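Local coordinates for protein NADPH Quinone Oxidoreductase (Streptococcus mutans, PDB 4F8Y) that probably catalyses the reduction of quinones such as menadione by NADPH, using a bound FAD as its redox cofactor, at residues L70-A74 and L117-S121; I5-P10 and I80-W84. One frame throughout, in Å; residues are numbered along the deposited sequence.

Contact 1 of 2, residues L70-A74 and L117-S121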
loop_
_atom_site.group_PDB
_atom_site.type_symbol
_atom_site.label_atom_id
_atom_site.label_comp_id
_atom_site.label_asym_id
_atom_site.label_seq_id
_atom_site.Cartn_x
_atom_site.Cartn_y
_atom_site.Cartn_z
ATOM N N LEU A 70 -12.043 -1.343 -17.438
ATOM C CA LEU A 70 -13.004 -1.573 -16.349
ATOM C C LEU A 70 -13.259 -0.278 -15.557
ATOM O O LEU A 70 -14.411 0.105 -15.289
ATOM C CB LEU A 70 -12.501 -2.682 -15.409
ATOM C CG LEU A 70 -12.732 -4.145 -15.803
ATOM C CD1 LEU A 70 -11.974 -5.078 -14.867
ATOM C CD2 LEU A 70 -14.233 -4.487 -15.801
ATOM N N VAL A 71 -12.177 0.408 -15.195
ATOM C CA VAL A 71 -12.300 1.690 -14.502
ATOM C C VAL A 71 -13.089 2.710 -15.317
ATOM O O VAL A 71 -13.979 3.361 -14.794
ATOM C CB VAL A 71 -10.929 2.272 -14.114
ATOM C CG1 VAL A 71 -11.086 3.705 -13.617
ATOM C CG2 VAL A 71 -10.276 1.397 -13.060
ATOM N N THR A 72 -12.772 2.830 -16.601
ATOM C CA THR A 72 -13.451 3.790 -17.469
ATOM C C THR A 72 -14.945 3.482 -17.590
ATOM O O THR A 72 -15.785 4.384 -17.620
ATOM C CB THR A 72 -12.821 3.817 -18.882
ATOM O OG1 THR A 72 -11.437 4.201 -18.791
ATOM C CG2 THR A 72 -13.582 4.792 -19.792
ATOM N N TRP A 73 -15.258 2.198 -17.659
ATOM C CA TRP A 73 -16.629 1.721 -17.795
ATOM C C TRP A 73 -17.477 2.065 -16.554
ATOM O O TRP A 73 -18.615 2.522 -16.671
ATOM C CB TRP A 73 -16.579 0.210 -18.082
ATOM C CG TRP A 73 -17.852 -0.576 -17.914
ATOM C CD1 TRP A 73 -18.777 -0.862 -18.879
ATOM C CD2 TRP A 73 -18.306 -1.223 -16.718
ATOM N NE1 TRP A 73 -19.791 -1.630 -18.348
ATOM C CE2 TRP A 73 -19.525 -1.865 -17.026
ATOM C CE3 TRP A 73 -17.807 -1.309 -15.410
ATOM C CZ2 TRP A 73 -20.248 -2.586 -16.077
ATOM C CZ3 TRP A 73 -18.531 -2.027 -14.469
ATOM C CH2 TRP A 73 -19.732 -2.659 -14.809
ATOM N N ALA A 74 -16.898 1.879 -15.371
ATOM C CA ALA A 74 -17.616 2.068 -14.110
ATOM C C ALA A 74 -18.136 3.487 -13.872
ATOM O O ALA A 74 -17.488 4.470 -14.223
ATOM C CB ALA A 74 -16.737 1.632 -12.944
ATOM N N LEU A 117 -11.041 11.027 -13.771
ATOM C CA LEU A 117 -12.069 10.025 -13.510
ATOM C C LEU A 117 -13.343 10.653 -12.956
ATOM O O LEU A 117 -14.053 10.049 -12.157
ATOM C CB LEU A 117 -11.535 8.945 -12.569
ATOM C CG LEU A 117 -10.304 8.209 -13.111
ATOM C CD1 LEU A 117 -9.820 7.141 -12.139
ATOM C CD2 LEU A 117 -10.602 7.605 -14.486
ATOM N N GLN A 118 -13.619 11.877 -13.397
ATOM C CA GLN A 118 -14.859 12.583 -13.074
ATOM C C GLN A 118 -16.087 11.790 -13.513
ATOM O O GLN A 118 -16.037 11.036 -14.480
ATOM C CB GLN A 118 -14.868 13.962 -13.737
ATOM C CG GLN A 118 -14.509 13.947 -15.227
ATOM C CD GLN A 118 -13.006 14.000 -15.476
ATOM O OE1 GLN A 118 -12.223 14.264 -14.564
ATOM N NE2 GLN A 118 -12.600 13.758 -16.719
ATOM N N GLY A 119 -17.189 11.961 -12.790
ATOM C CA GLY A 119 -18.421 11.252 -13.090
ATOM C C GLY A 119 -18.519 9.936 -12.346
ATOM O O GLY A 119 -19.497 9.201 -12.485
ATOM N N LYS A 120 -17.494 9.634 -11.555
ATOM C CA LYS A 120 -17.470 8.409 -10.774
ATOM C C LYS A 120 -17.539 8.687 -9.280
ATOM O O LYS A 120 -17.103 9.734 -8.811
ATOM C CB LYS A 120 -16.230 7.573 -11.102
ATOM C CG LYS A 120 -16.174 7.138 -12.556
ATOM C CD LYS A 120 -14.939 6.310 -12.857
ATOM C CE LYS A 120 -14.461 6.547 -14.282
ATOM N NZ LYS A 120 -15.497 6.195 -15.286
ATOM N N SER A 121 -18.114 7.739 -8.551
ATOM C CA SER A 121 -18.144 7.758 -7.092
ATOM C C SER A 121 -17.614 6.426 -6.575
ATOM O O SER A 121 -17.323 5.524 -7.354
ATOM C CB SER A 121 -19.563 8.009 -6.579
ATOM O OG SER A 121 -20.507 7.241 -7.296
#

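Contact 2 of 2, residues I5-P10 and I80-W84. With FAD (flavin-adenine dinucleotide), chain E.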
loop_
_atom_site.group_PDB
_atom_site.type_symbol
_atom_site.label_atom_id
_atom_site.label_comp_id
_atom_site.label_asym_id
_atom_site.label_seq_id
_atom_site.Cartn_x
_atom_site.Cartn_y
_atom_site.Cartn_z
ATOM N N ILE A 5 -16.911 -3.691 -8.515
ATOM C CA ILE A 5 -16.427 -4.065 -7.190
ATOM C C ILE A 5 -15.004 -4.575 -7.358
ATOM O O ILE A 5 -14.783 -5.570 -8.047
ATOM C CB ILE A 5 -17.271 -5.205 -6.545
ATOM C CG1 ILE A 5 -18.760 -4.842 -6.465
ATOM C CG2 ILE A 5 -16.729 -5.563 -5.156
ATOM C CD1 ILE A 5 -19.683 -6.050 -6.459
ATOM N N VAL A 6 -14.035 -3.896 -6.750
ATOM C CA VAL A 6 -12.670 -4.417 -6.696
ATOM C C VAL A 6 -12.465 -5.104 -5.342
ATOM O O VAL A 6 -12.494 -4.455 -4.298
ATOM C CB VAL A 6 -11.612 -3.316 -6.924
ATOM C CG1 VAL A 6 -10.226 -3.924 -7.009
ATOM C CG2 VAL A 6 -11.925 -2.546 -8.191
ATOM N N TYR A 7 -12.270 -6.421 -5.377
ATOM C CA TYR A 7 -12.241 -7.248 -4.171
ATOM C C TYR A 7 -10.847 -7.852 -3.924
ATOM O O TYR A 7 -10.200 -8.381 -4.839
ATOM C CB TYR A 7 -13.325 -8.336 -4.264
ATOM C CG TYR A 7 -13.137 -9.524 -3.341
ATOM C CD1 TYR A 7 -13.591 -9.490 -2.027
ATOM C CD2 TYR A 7 -12.523 -10.691 -3.793
ATOM C CE1 TYR A 7 -13.426 -10.585 -1.183
ATOM C CE2 TYR A 7 -12.349 -11.782 -2.958
ATOM C CZ TYR A 7 -12.806 -11.724 -1.657
ATOM O OH TYR A 7 -12.633 -12.808 -0.825
ATOM N N THR A 8 -10.397 -7.768 -2.677
ATOM C CA THR A 8 -9.029 -8.110 -2.331
ATOM C C THR A 8 -8.983 -8.984 -1.083
ATOM O O THR A 8 -9.084 -8.486 0.035
ATOM C CB THR A 8 -8.184 -6.830 -2.084
ATOM O OG1 THR A 8 -8.240 -5.980 -3.239
ATOM C CG2 THR A 8 -6.722 -7.180 -1.789
ATOM N N HIS A 9 -8.841 -10.287 -1.283
ATOM C CA HIS A 9 -8.549 -11.191 -0.187
ATOM C C HIS A 9 -8.103 -12.536 -0.721
ATOM O O HIS A 9 -8.696 -13.054 -1.656
ATOM C CB HIS A 9 -9.750 -11.363 0.739
ATOM C CG HIS A 9 -9.369 -11.756 2.132
ATOM N ND1 HIS A 9 -8.881 -13.008 2.443
ATOM C CD2 HIS A 9 -9.366 -11.053 3.288
ATOM C CE1 HIS A 9 -8.608 -13.063 3.734
ATOM N NE2 HIS A 9 -8.896 -11.891 4.270
ATOM N N PRO A 10 -7.041 -13.105 -0.138
ATOM C CA PRO A 10 -6.510 -14.361 -0.675
ATOM C C PRO A 10 -7.384 -15.572 -0.334
ATOM O O PRO A 10 -7.222 -16.620 -0.963
ATOM C CB PRO A 10 -5.141 -14.472 0.011
ATOM C CG PRO A 10 -5.297 -13.687 1.266
ATOM C CD PRO A 10 -6.123 -12.510 0.850
ATOM N N ILE A 80 -13.362 -3.497 -1.578
ATOM C CA ILE A 80 -13.460 -4.366 -0.401
ATOM C C ILE A 80 -12.103 -4.981 -0.052
ATOM O O ILE A 80 -11.546 -5.746 -0.840
ATOM C CB ILE A 80 -14.481 -5.516 -0.625
ATOM C CG1 ILE A 80 -15.877 -4.957 -0.914
ATOM C CG2 ILE A 80 -14.502 -6.468 0.586
ATOM C CD1 ILE A 80 -16.863 -6.005 -1.377
ATOM N N PHE A 81 -11.575 -4.668 1.129
ATOM C CA PHE A 81 -10.274 -5.210 1.537
ATOM C C PHE A 81 -10.016 -5.204 3.049
ATOM O O PHE A 81 -10.563 -4.359 3.767
ATOM C CB PHE A 81 -9.122 -4.494 0.794
ATOM C CG PHE A 81 -9.055 -3.005 1.037
ATOM C CD1 PHE A 81 -8.317 -2.491 2.090
ATOM C CD2 PHE A 81 -9.709 -2.119 0.195
ATOM C CE1 PHE A 81 -8.252 -1.117 2.307
ATOM C CE2 PHE A 81 -9.641 -0.750 0.404
ATOM C CZ PHE A 81 -8.914 -0.248 1.462
ATOM N N PRO A 82 -9.178 -6.152 3.531
ATOM C CA PRO A 82 -8.683 -6.091 4.914
ATOM C C PRO A 82 -7.587 -5.042 5.021
ATOM O O PRO A 82 -6.831 -4.848 4.067
ATOM C CB PRO A 82 -8.049 -7.472 5.149
ATOM C CG PRO A 82 -8.041 -8.178 3.837
ATOM C CD PRO A 82 -8.568 -7.257 2.771
ATOM N N ILE A 83 -7.501 -4.377 6.166
ATOM C CA ILE A 83 -6.362 -3.525 6.452
ATOM C C ILE A 83 -5.142 -4.405 6.743
ATOM O O ILE A 83 -5.172 -5.215 7.673
ATOM C CB ILE A 83 -6.635 -2.609 7.661
ATOM C CG1 ILE A 83 -7.679 -1.554 7.297
ATOM C CG2 ILE A 83 -5.354 -1.929 8.124
ATOM C CD1 ILE A 83 -7.343 -0.778 6.039
ATOM N N TRP A 84 -4.093 -4.271 5.932
ATOM C CA TRP A 84 -2.801 -4.899 6.236
ATOM C C TRP A 84 -1.742 -3.814 6.439
ATOM O O TRP A 84 -1.480 -3.000 5.543
ATOM C CB TRP A 84 -2.342 -5.867 5.129
ATOM C CG TRP A 84 -3.177 -7.114 4.961
ATOM C CD1 TRP A 84 -4.152 -7.581 5.799
ATOM C CD2 TRP A 84 -3.078 -8.061 3.893
ATOM N NE1 TRP A 84 -4.675 -8.755 5.307
ATOM C CE2 TRP A 84 -4.031 -9.072 4.141
ATOM C CE3 TRP A 84 -2.277 -8.151 2.748
ATOM C CZ2 TRP A 84 -4.209 -10.156 3.281
ATOM C CZ3 TRP A 84 -2.449 -9.230 1.899
ATOM C CH2 TRP A 84 -3.409 -10.217 2.168
HETATM P PA FAD E . -11.100 -13.861 8.606
HETATM O O1A FAD E . -9.753 -14.407 9.376
HETATM O O2A FAD E . -11.250 -14.545 7.324
HETATM O O5B FAD E . -12.416 -14.103 9.542
HETATM C C5B FAD E . -12.540 -13.359 10.724
HETATM C C4B FAD E . -13.668 -13.840 11.621
HETATM O O4B FAD E . -15.021 -13.774 11.058
HETATM C C3B FAD E . -13.576 -15.350 12.089
HETATM O O3B FAD E . -13.655 -15.651 13.452
HETATM C C2B FAD E . -14.511 -16.053 11.125
HETATM O O2B FAD E . -14.819 -17.398 11.377
HETATM C C1B FAD E . -15.595 -15.049 11.075
HETATM N N9A FAD E . -16.562 -15.212 9.993
HETATM C C8A FAD E . -16.343 -15.668 8.756
HETATM N N7A FAD E . -17.542 -15.626 8.066
HETATM C C5A FAD E . -18.502 -15.127 8.916
HETATM C C6A FAD E . -19.843 -14.878 8.755
HETATM N N6A FAD E . -20.485 -15.159 7.480
HETATM N N1A FAD E . -20.562 -14.384 9.770
HETATM C C2A FAD E . -19.973 -14.126 10.964
HETATM N N3A FAD E . -18.644 -14.374 11.120
HETATM C C4A FAD E . -17.919 -14.870 10.098
HETATM N N1 FAD E . -5.622 -5.069 11.595
HETATM C C2 FAD E . -5.332 -3.882 12.526
HETATM O O2 FAD E . -6.446 -3.223 13.031
HETATM N N3 FAD E . -4.271 -2.935 11.903
HETATM C C4 FAD E . -3.007 -3.504 11.126
HETATM O O4 FAD E . -2.414 -2.575 10.282
HETATM C C4X FAD E . -3.269 -4.855 10.422
HETATM N N5 FAD E . -2.243 -5.514 9.621
HETATM C C5X FAD E . -2.397 -6.880 9.159
HETATM C C6 FAD E . -1.388 -7.397 8.310
HETATM C C7 FAD E . -1.496 -8.676 7.843
HETATM C C7M FAD E . -0.419 -9.234 6.916
HETATM C C8 FAD E . -2.558 -9.436 8.195
HETATM C C8M FAD E . -2.685 -10.863 7.672
HETATM C C9 FAD E . -3.530 -8.932 9.018
HETATM C C9A FAD E . -3.425 -7.612 9.507
HETATM N N10 FAD E . -4.472 -7.105 10.365
HETATM C C10 FAD E . -4.453 -5.734 10.891
HETATM C "C1'" FAD E . -5.673 -7.884 10.578
HETATM C "C2'" FAD E . -6.748 -7.808 9.494
HETATM O "O2'" FAD E . -7.195 -6.517 9.158
HETATM C "C3'" FAD E . -7.861 -8.807 9.732
HETATM O "O3'" FAD E . -7.408 -10.124 9.848
HETATM C "C4'" FAD E . -8.940 -8.661 8.677
HETATM O "O4'" FAD E . -9.319 -7.346 8.421
HETATM C "C5'" FAD E . -10.144 -9.541 8.923
HETATM O "O5'" FAD E . -10.843 -9.808 7.755
HETATM P P FAD E . -10.643 -11.318 7.151
HETATM O O1P FAD E . -11.653 -11.505 5.866
HETATM O O2P FAD E . -9.244 -11.523 6.780
HETATM O O3P FAD E . -11.012 -12.224 8.481
HETATM O O HOH W 1 -10.228 -4.289 -2.768
#

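Contact 1 of 2, residues L70-A74 and L117-S121
The flat peptide carbonyls of Val-71, Thr-72 and Ala-74 meet the ammonium group of Lys-120, each in its own way. Lys-120 NZ sits above the carbonyl plane of Thr-72, with a C=O...N angle of 111°, and bonds to Thr-72 O at 3.0 Å. Ala-74 is approached almost end-on (164°), Lys-120 NZ coming within 2.8 Å of Ala-74 O. A weak third bond joins Lys-120 NZ to Val-71 O at 3.3 Å. Bends at the third and fourth side-chain torsions (chi4 -59°) turn the lysine tip in among the three oxygens, while Lys-120 CD rests 3.4 Å from Ala-74 O. Alongside, the hydrocarbon part of the contact is small: Val-71 CG1 touches Leu-117 CD1 at 3.9 Å, the two side chains crossing at about a right angle. The CB of Trp-73 points away from 117-121; Leu-70 O lies in plane at the edge of its indole, and Lys-2 both makes a cation-pi contact with that ring and bonds to Trp-73 O. Lys-120 and Lys-2 thus serve the carbonyls from Val-71 to Ala-74, at and just after the end of helix 65-73. A positive charge at this negative dipole end would favour protonated Lys-120 and tie the turn before strand 120-127 to the helix.

Contact 2 of 2, residues I5-P10 and I80-W84
His-9 reaches across to Pro-82 because its CG stands anti to the backbone N (chi1 -155°), which swings the imidazole over the end of the neighbouring strand. There His-9 CD2 lies obliquely to Pro-82 CG. In Thr-8 the first torsion (chi1 -56°) puts OG1 beside the backbone N, where a water reaches it; CB itself, set by the backbone, rests on Phe-81 CB. Behind these groups the strands 5-7 and 80-82 run parallel, their short axes 21° apart. Ile-80 N donates to Val-6 O at 3.0 Å in a nearly straight bond, and Thr-8 N returns a more bent one to Ile-80 O. The same water joins the two strands here, giving its hydrogens to Val-6 O and Ile-80 O and accepting from Thr-8 OG1. The ladder then stops: Pro-82 has no N-H to offer, its CD packs against Thr-8 O, and that buried oxygen has no polar partner in the model. Flanking the ladder, Ile-80 CD1 meets Ile-5 CG2 (3.8 Å) and Ile-80 CG2 the edge of the Tyr-7 ring. Beyond the strand ends the cofactor takes over. His-9 NE2 donates in the plane of its ring to FAD O2P at 2.6 Å, and Asn-11 N bonded to ND1 fixes the ring's rotation. Trp-84 turns one face to the flavin, with Trp-84 CD1 3.4 Å from FAD C8, and meets Pro-10 at its edge, Trp-84 CH2 to Pro-10 CD 3.8 Å. Its backbone O is bonded to Lys-93 of the second subunit. Ile-83 O accepts from the ribityl O2' of FAD at 2.8 Å. A five-stranded parallel sheet of order 2-1-3-4-5, with FAD held by the loops after strands 2-7 and 76-82, marks the flavodoxin-like fold.

Overall arrangement
Both contacts reach the same parallel sheet, since strand 76-82 of contact 2 lies between strands 2-7 and 120-127, and helix 65-73 of contact 1 precedes it in the chain. Their centres are 19 Å apart and they do not touch. Contact 1 lies at the N-terminal end of strand 120-127, mostly buried, with Thr-72 at its exposed margin, and works through a charged side chain that satisfies carbonyls at and just after the helix end. Contact 2 is buried throughout, at the C-terminal ends of its strands, the usual place for ligands in parallel sheets, where backbone bonds and apolar packing yield to cofactor contacts and the second subunit. Contact 1, by contrast, is plain packing of helix end to strand start.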